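Local coordinates for protein soluble lytic transglycosylase B3 (Pseudomonas aeruginosa, PDB 5ANZ) that probably cleaves the glycan strands of bacterial peptidoglycan as a calcium-binding, multidomain lytic transglycosylase involved in cell wall turnover, at residues C397-W403 with L413-L417. Residues are numbered along the deposited sequence; the frame is centred on the assembly and turned at random.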
loop_
_atom_site.group_PDB
_atom_site.type_symbol
_atom_site.label_atom_id
_atom_site.label_comp_id
_atom_site.label_asym_id
_atom_site.label_seq_id
_atom_site.Cartn_x
_atom_site.Cartn_y
_atom_site.Cartn_z
ATOM N N CYS A 397 -9.354 -18.855 -19.544
ATOM C CA CYS A 397 -10.456 -19.702 -19.128
ATOM C C CYS A 397 -11.795 -19.004 -19.348
ATOM O O CYS A 397 -12.763 -19.624 -19.811
ATOM C CB CYS A 397 -10.288 -20.098 -17.663
ATOM S SG CYS A 397 -11.443 -21.364 -17.125
ATOM N N GLN A 398 -11.852 -17.714 -19.028
ATOM C CA GLN A 398 -13.074 -16.943 -19.244
ATOM C C GLN A 398 -13.455 -16.959 -20.725
ATOM O O GLN A 398 -14.618 -17.166 -21.081
ATOM C CB GLN A 398 -12.902 -15.510 -18.729
ATOM C CG GLN A 398 -12.802 -15.438 -17.215
ATOM C CD GLN A 398 -12.442 -14.051 -16.712
ATOM O OE1 GLN A 398 -11.533 -13.402 -17.235
ATOM N NE2 GLN A 398 -13.153 -13.591 -15.685
ATOM N N GLN A 399 -12.464 -16.766 -21.589
ATOM C CA GLN A 399 -12.699 -16.792 -23.029
ATOM C C GLN A 399 -13.188 -18.167 -23.486
ATOM O O GLN A 399 -14.039 -18.265 -24.368
ATOM C CB GLN A 399 -11.426 -16.385 -23.778
ATOM C CG GLN A 399 -11.124 -14.895 -23.651
ATOM C CD GLN A 399 -9.686 -14.535 -23.983
ATOM O OE1 GLN A 399 -8.759 -15.288 -23.685
ATOM N NE2 GLN A 399 -9.495 -13.372 -24.596
ATOM N N GLU A 400 -12.667 -19.224 -22.875
ATOM C CA GLU A 400 -13.105 -20.576 -23.208
ATOM C C GLU A 400 -14.589 -20.760 -22.903
ATOM O O GLU A 400 -15.308 -21.449 -23.637
ATOM C CB GLU A 400 -12.283 -21.616 -22.448
ATOM C CG GLU A 400 -12.609 -23.047 -22.854
ATOM C CD GLU A 400 -11.691 -24.071 -22.214
ATOM O OE1 GLU A 400 -10.898 -23.693 -21.330
ATOM O OE2 GLU A 400 -11.765 -25.258 -22.599
ATOM N N PHE A 401 -15.035 -20.132 -21.818
ATOM C CA PHE A 401 -16.431 -20.176 -21.403
ATOM C C PHE A 401 -17.280 -19.137 -22.137
ATOM O O PHE A 401 -18.507 -19.164 -22.060
ATOM C CB PHE A 401 -16.540 -19.951 -19.890
ATOM C CG PHE A 401 -15.904 -21.033 -19.059
ATOM C CD1 PHE A 401 -15.709 -22.306 -19.572
ATOM C CD2 PHE A 401 -15.500 -20.772 -17.752
ATOM C CE1 PHE A 401 -15.124 -23.306 -18.800
ATOM C CE2 PHE A 401 -14.916 -21.770 -16.973
ATOM C CZ PHE A 401 -14.727 -23.035 -17.500
ATOM N N GLY A 402 -16.625 -18.217 -22.843
ATOM C CA GLY A 402 -17.325 -17.170 -23.568
ATOM C C GLY A 402 -17.676 -15.980 -22.697
ATOM O O GLY A 402 -18.538 -15.168 -23.049
ATOM N N TRP A 403 -17.006 -15.888 -21.554
ATOM C CA TRP A 403 -17.217 -14.803 -20.604
ATOM C C TRP A 403 -16.305 -13.622 -20.912
ATOM O O TRP A 403 -15.265 -13.791 -21.540
ATOM C CB TRP A 403 -16.944 -15.271 -19.177
ATOM C CG TRP A 403 -17.817 -16.376 -18.660
ATOM C CD1 TRP A 403 -18.793 -17.050 -19.332
ATOM C CD2 TRP A 403 -17.786 -16.924 -17.341
ATOM N NE1 TRP A 403 -19.369 -17.991 -18.510
ATOM C CE2 TRP A 403 -18.767 -17.931 -17.280
ATOM C CE3 TRP A 403 -17.017 -16.660 -16.202
ATOM C CZ2 TRP A 403 -19.002 -18.676 -16.127
ATOM C CZ3 TRP A 403 -17.254 -17.400 -15.056
ATOM C CH2 TRP A 403 -18.239 -18.396 -15.027
ATOM N N LEU A 413 -16.841 -18.643 -11.226
ATOM C CA LEU A 413 -15.795 -19.218 -12.074
ATOM C C LEU A 413 -15.295 -20.530 -11.486
ATOM O O LEU A 413 -15.128 -21.524 -12.193
ATOM C CB LEU A 413 -14.627 -18.250 -12.233
ATOM C CG LEU A 413 -13.423 -18.765 -13.024
ATOM C CD1 LEU A 413 -13.830 -19.170 -14.434
ATOM C CD2 LEU A 413 -12.333 -17.694 -13.059
ATOM N N LEU A 414 -15.048 -20.524 -10.182
ATOM C CA LEU A 414 -14.657 -21.737 -9.493
ATOM C C LEU A 414 -15.743 -22.822 -9.616
ATOM O O LEU A 414 -15.429 -23.999 -9.815
ATOM C CB LEU A 414 -14.361 -21.437 -8.022
ATOM C CG LEU A 414 -13.595 -22.524 -7.273
ATOM C CD1 LEU A 414 -12.287 -22.834 -7.994
ATOM C CD2 LEU A 414 -13.331 -22.082 -5.845
ATOM N N ASP A 415 -17.014 -22.428 -9.507
ATOM C CA ASP A 415 -18.124 -23.385 -9.619
ATOM C C ASP A 415 -18.223 -23.986 -11.023
ATOM O O ASP A 415 -18.540 -25.167 -11.187
ATOM C CB ASP A 415 -19.457 -22.725 -9.262
ATOM C CG ASP A 415 -19.592 -22.443 -7.781
ATOM O OD1 ASP A 415 -18.930 -23.135 -6.977
ATOM O OD2 ASP A 415 -20.369 -21.531 -7.422
ATOM N N ARG A 416 -17.977 -23.165 -12.034
ATOM C CA ARG A 416 -18.005 -23.641 -13.413
ATOM C C ARG A 416 -16.873 -24.638 -13.640
ATOM O O ARG A 416 -17.067 -25.691 -14.249
ATOM C CB ARG A 416 -17.899 -22.470 -14.393
ATOM C CG ARG A 416 -17.794 -22.884 -15.848
ATOM C CD ARG A 416 -19.055 -23.586 -16.332
ATOM N NE ARG A 416 -19.482 -23.081 -17.635
ATOM C CZ ARG A 416 -18.984 -23.495 -18.795
ATOM N NH1 ARG A 416 -18.036 -24.421 -18.820
ATOM N NH2 ARG A 416 -19.433 -22.979 -19.932
ATOM N N LEU A 417 -15.695 -24.299 -13.126
ATOM C CA LEU A 417 -14.507 -25.134 -13.257
ATOM C C LEU A 417 -14.664 -26.532 -12.668
ATOM O O LEU A 417 -14.059 -27.480 -13.164
ATOM C CB LEU A 417 -13.312 -24.438 -12.600
ATOM C CG LEU A 417 -12.639 -23.369 -13.462
ATOM C CD1 LEU A 417 -11.751 -22.470 -12.618
ATOM C CD2 LEU A 417 -11.827 -24.031 -14.561
#
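In the putative peptidoglycan-binding domain at the C-terminal end of the chain, the last turn of helix 388-401 packs on helix 411-417 through F401, with R416 running past it in the opposite direction over one face of the ring. The two short helical segments meet at 67°, their axes 11.7 Å apart, so side chains do most of the bridging. R416 leaves its helix with CG anti to the backbone N (chi1 175°), then bends at chi2 and chi3 and runs back over the phenyl ring. Its CG rests 3.6 Å from the F401 ring centroid as a CH-pi contact, and CZ follows at 4.0 Å from that centroid in a cation-pi contact, the guanidinium tilted 36° from the ring plane; R416 NH1 comes closest, over the CD1-CE1 side of F401. C397 O sits over the rim of the opposite face. At the ring edge, near its plane, L413 CD1 comes to 3.8 Å from F401 CE2, and L417 CD2 lies beside F401 CZ. Deeper in, C397 SG touches L417 CD2 at 3.7 Å, next to L372 and L368 of helix 362-374.

G402, with positive phi, ends the first helix in a Schellman motif: W403 N bonds to Q398 O at 2.7 Å, and the weak G402 N to Q399 O bond accompanies it. The reversal lays one face of the W403 indole over F401 CB, near the rim, while its benzo edge meets L413, CZ3 lying 3.8 Å from L413 CA.

No hydrogen bond links the two segments. Cohesion rests on apolar contact within and, toward the exposed R416, on the F401 face, which probably steadies the cation while R416 CG covers part of the ring.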